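Local coordinates for protein SAM-dependent methyltransferase (Pyrococcus horikoshii, PDB 1WZN) that probably transfers a methyl group from S-adenosylmethionine to an acceptor, and binds the by-product S-adenosyl-L-homocysteine, at residues 170-175 with 183-188. Numbering follows the deposited sequence.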
loop_
_atom_site.group_PDB
_atom_site.type_symbol
_atom_site.label_atom_id
_atom_site.label_comp_id
_atom_site.label_asym_id
_atom_site.label_seq_id
_atom_site.Cartn_x
_atom_site.Cartn_y
_atom_site.Cartn_z
ATOM N N ILE A 170 6.749 -11.471 18.289
ATOM C CA ILE A 170 6.089 -10.231 18.666
ATOM C C ILE A 170 5.334 -9.590 17.519
ATOM O O ILE A 170 5.871 -9.425 16.424
ATOM C CB ILE A 170 7.142 -9.237 19.191
ATOM C CG1 ILE A 170 8.015 -9.936 20.233
ATOM C CG2 ILE A 170 6.464 -8.005 19.792
ATOM C CD1 ILE A 170 9.410 -9.375 20.347
ATOM N N MET A 171 4.086 -9.221 17.779
ATOM C CA MET A 171 3.259 -8.591 16.765
ATOM C C MET A 171 2.782 -7.244 17.289
ATOM O O MET A 171 2.101 -7.180 18.314
ATOM C CB MET A 171 2.072 -9.489 16.444
ATOM C CG MET A 171 1.157 -8.950 15.371
ATOM S SD MET A 171 0.042 -10.240 14.807
ATOM C CE MET A 171 -1.127 -10.286 16.165
ATOM N N ASP A 172 3.146 -6.181 16.580
ATOM C CA ASP A 172 2.789 -4.823 16.975
ATOM C C ASP A 172 1.811 -4.145 16.033
ATOM O O ASP A 172 1.896 -4.297 14.813
ATOM C CB ASP A 172 4.031 -3.932 17.035
ATOM C CG ASP A 172 5.098 -4.465 17.963
ATOM O OD1 ASP A 172 4.754 -5.014 19.027
ATOM O OD2 ASP A 172 6.290 -4.314 17.626
ATOM N N TRP A 173 0.887 -3.386 16.605
ATOM C CA TRP A 173 -0.061 -2.633 15.801
ATOM C C TRP A 173 -0.515 -1.439 16.622
ATOM O O TRP A 173 -0.425 -1.447 17.854
ATOM C CB TRP A 173 -1.241 -3.511 15.352
ATOM C CG TRP A 173 -2.293 -3.816 16.376
ATOM C CD1 TRP A 173 -3.481 -3.162 16.548
ATOM C CD2 TRP A 173 -2.297 -4.903 17.308
ATOM N NE1 TRP A 173 -4.225 -3.778 17.520
ATOM C CE2 TRP A 173 -3.523 -4.849 18.007
ATOM C CE3 TRP A 173 -1.386 -5.919 17.620
ATOM C CZ2 TRP A 173 -3.863 -5.772 19.001
ATOM C CZ3 TRP A 173 -1.724 -6.843 18.611
ATOM C CH2 TRP A 173 -2.954 -6.760 19.289
ATOM N N ARG A 174 -0.970 -0.397 15.938
ATOM C CA ARG A 174 -1.404 0.804 16.631
ATOM C C ARG A 174 -2.743 1.329 16.142
ATOM O O ARG A 174 -3.156 1.082 15.004
ATOM C CB ARG A 174 -0.357 1.908 16.481
ATOM C CG ARG A 174 -0.094 2.302 15.044
ATOM C CD ARG A 174 0.597 3.652 14.952
ATOM N NE ARG A 174 0.977 3.992 13.581
ATOM C CZ ARG A 174 0.139 4.038 12.548
ATOM N NH1 ARG A 174 -1.151 3.764 12.711
ATOM N NH2 ARG A 174 0.595 4.363 11.344
ATOM N N GLU A 175 -3.410 2.054 17.027
ATOM C CA GLU A 175 -4.695 2.669 16.745
ATOM C C GLU A 175 -4.526 4.119 17.183
ATOM O O GLU A 175 -4.330 4.400 18.367
ATOM C CB GLU A 175 -5.796 1.959 17.538
ATOM C CG GLU A 175 -6.195 0.618 16.918
ATOM C CD GLU A 175 -6.818 -0.350 17.910
ATOM O OE1 GLU A 175 -7.604 0.097 18.773
ATOM O OE2 GLU A 175 -6.530 -1.568 17.813
ATOM N N LEU A 183 -2.519 7.693 21.073
ATOM C CA LEU A 183 -2.114 6.523 20.310
ATOM C C LEU A 183 -2.274 5.322 21.230
ATOM O O LEU A 183 -1.929 5.386 22.409
ATOM C CB LEU A 183 -0.651 6.665 19.864
ATOM C CG LEU A 183 0.000 5.548 19.038
ATOM C CD1 LEU A 183 1.212 6.102 18.306
ATOM C CD2 LEU A 183 0.398 4.392 19.935
ATOM N N ARG A 184 -2.835 4.242 20.704
ATOM C CA ARG A 184 -2.990 3.024 21.485
ATOM C C ARG A 184 -1.929 2.080 20.947
ATOM O O ARG A 184 -2.010 1.644 19.799
ATOM C CB ARG A 184 -4.380 2.419 21.282
ATOM C CG ARG A 184 -5.510 3.279 21.814
ATOM C CD ARG A 184 -5.420 3.425 23.321
ATOM N NE ARG A 184 -5.423 2.131 23.999
ATOM C CZ ARG A 184 -5.498 1.980 25.319
ATOM N NH1 ARG A 184 -5.580 3.042 26.108
ATOM N NH2 ARG A 184 -5.491 0.766 25.852
ATOM N N PHE A 185 -0.923 1.796 21.765
ATOM C CA PHE A 185 0.156 0.910 21.359
ATOM C C PHE A 185 -0.135 -0.507 21.821
ATOM O O PHE A 185 -0.214 -0.783 23.021
ATOM C CB PHE A 185 1.484 1.377 21.945
ATOM C CG PHE A 185 2.632 0.473 21.604
ATOM C CD1 PHE A 185 2.962 0.226 20.277
ATOM C CD2 PHE A 185 3.358 -0.159 22.607
ATOM C CE1 PHE A 185 4.002 -0.641 19.948
ATOM C CE2 PHE A 185 4.400 -1.028 22.293
ATOM C CZ PHE A 185 4.723 -1.270 20.959
ATOM N N LYS A 186 -0.280 -1.407 20.863
ATOM C CA LYS A 186 -0.594 -2.788 21.178
ATOM C C LYS A 186 0.498 -3.722 20.694
ATOM O O LYS A 186 1.023 -3.573 19.596
ATOM C CB LYS A 186 -1.950 -3.145 20.560
ATOM C CG LYS A 186 -3.070 -2.220 21.055
ATOM C CD LYS A 186 -4.327 -2.334 20.220
ATOM C CE LYS A 186 -5.391 -1.345 20.678
ATOM N NZ LYS A 186 -5.891 -1.625 22.055
ATOM N N ARG A 187 0.843 -4.682 21.541
ATOM C CA ARG A 187 1.881 -5.640 21.217
ATOM C C ARG A 187 1.561 -6.999 21.821
ATOM O O ARG A 187 1.416 -7.135 23.034
ATOM C CB ARG A 187 3.230 -5.127 21.733
ATOM C CG ARG A 187 4.327 -6.179 21.830
ATOM C CD ARG A 187 5.643 -5.538 22.249
ATOM N NE ARG A 187 6.191 -4.699 21.185
ATOM C CZ ARG A 187 7.189 -3.837 21.351
ATOM N NH1 ARG A 187 7.750 -3.687 22.543
ATOM N NH2 ARG A 187 7.642 -3.137 20.320
ATOM N N LEU A 188 1.419 -7.999 20.960
ATOM C CA LEU A 188 1.153 -9.350 21.419
ATOM C C LEU A 188 2.499 -10.056 21.484
ATOM O O LEU A 188 3.207 -10.137 20.480
ATOM C CB LEU A 188 0.245 -10.087 20.435
ATOM C CG LEU A 188 0.032 -11.573 20.747
ATOM C CD1 LEU A 188 -0.759 -11.724 22.054
ATOM C CD2 LEU A 188 -0.709 -12.229 19.595
#
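Segments 170-175 and 183-188 lie on the two strands of the hairpin 166-177/182-192, the inner pair of a four-stranded antiparallel sheet distinct from the seven-stranded mixed sheet. M171, W173 and E175 are hydrogen-bonded pairs with L188, K186 and R184, each closed by two N-H to O bonds. K186 can be followed outward across W173. Its CB stands over the centre of the six-membered ring, 3.6 Å from the W173 centroid and 17° off the normal, the criterion for a CH-pi contact. K186 CG passes 4.0 Å from W173 NE1, CD comes to 3.1 Å from the same nitrogen, and CE reaches 3.1 Å from E175 OE2. After a bend at chi4 (-65°), NZ stays 4.1 Å from E175 OE1, beyond salt-bridge range; its salt bridge is to D204, with a hydrogen bond to N160 of the second subunit. W173 NE1 donates in the ring plane to the anti lone pair of E175 OE2, a long, bent bond (3.2 Å, 140° at the hydrogen). A leucine at W173, without the indole N-H and flat face, would probably leave the K186 methylenes and the E175 carboxylate less firmly placed. On the other face, R187 grips D172 side-on: NE meets OD1 at 2.6 Å and NH2 meets OD2 at 3.2 Å, both from above the D172 carboxylate plane.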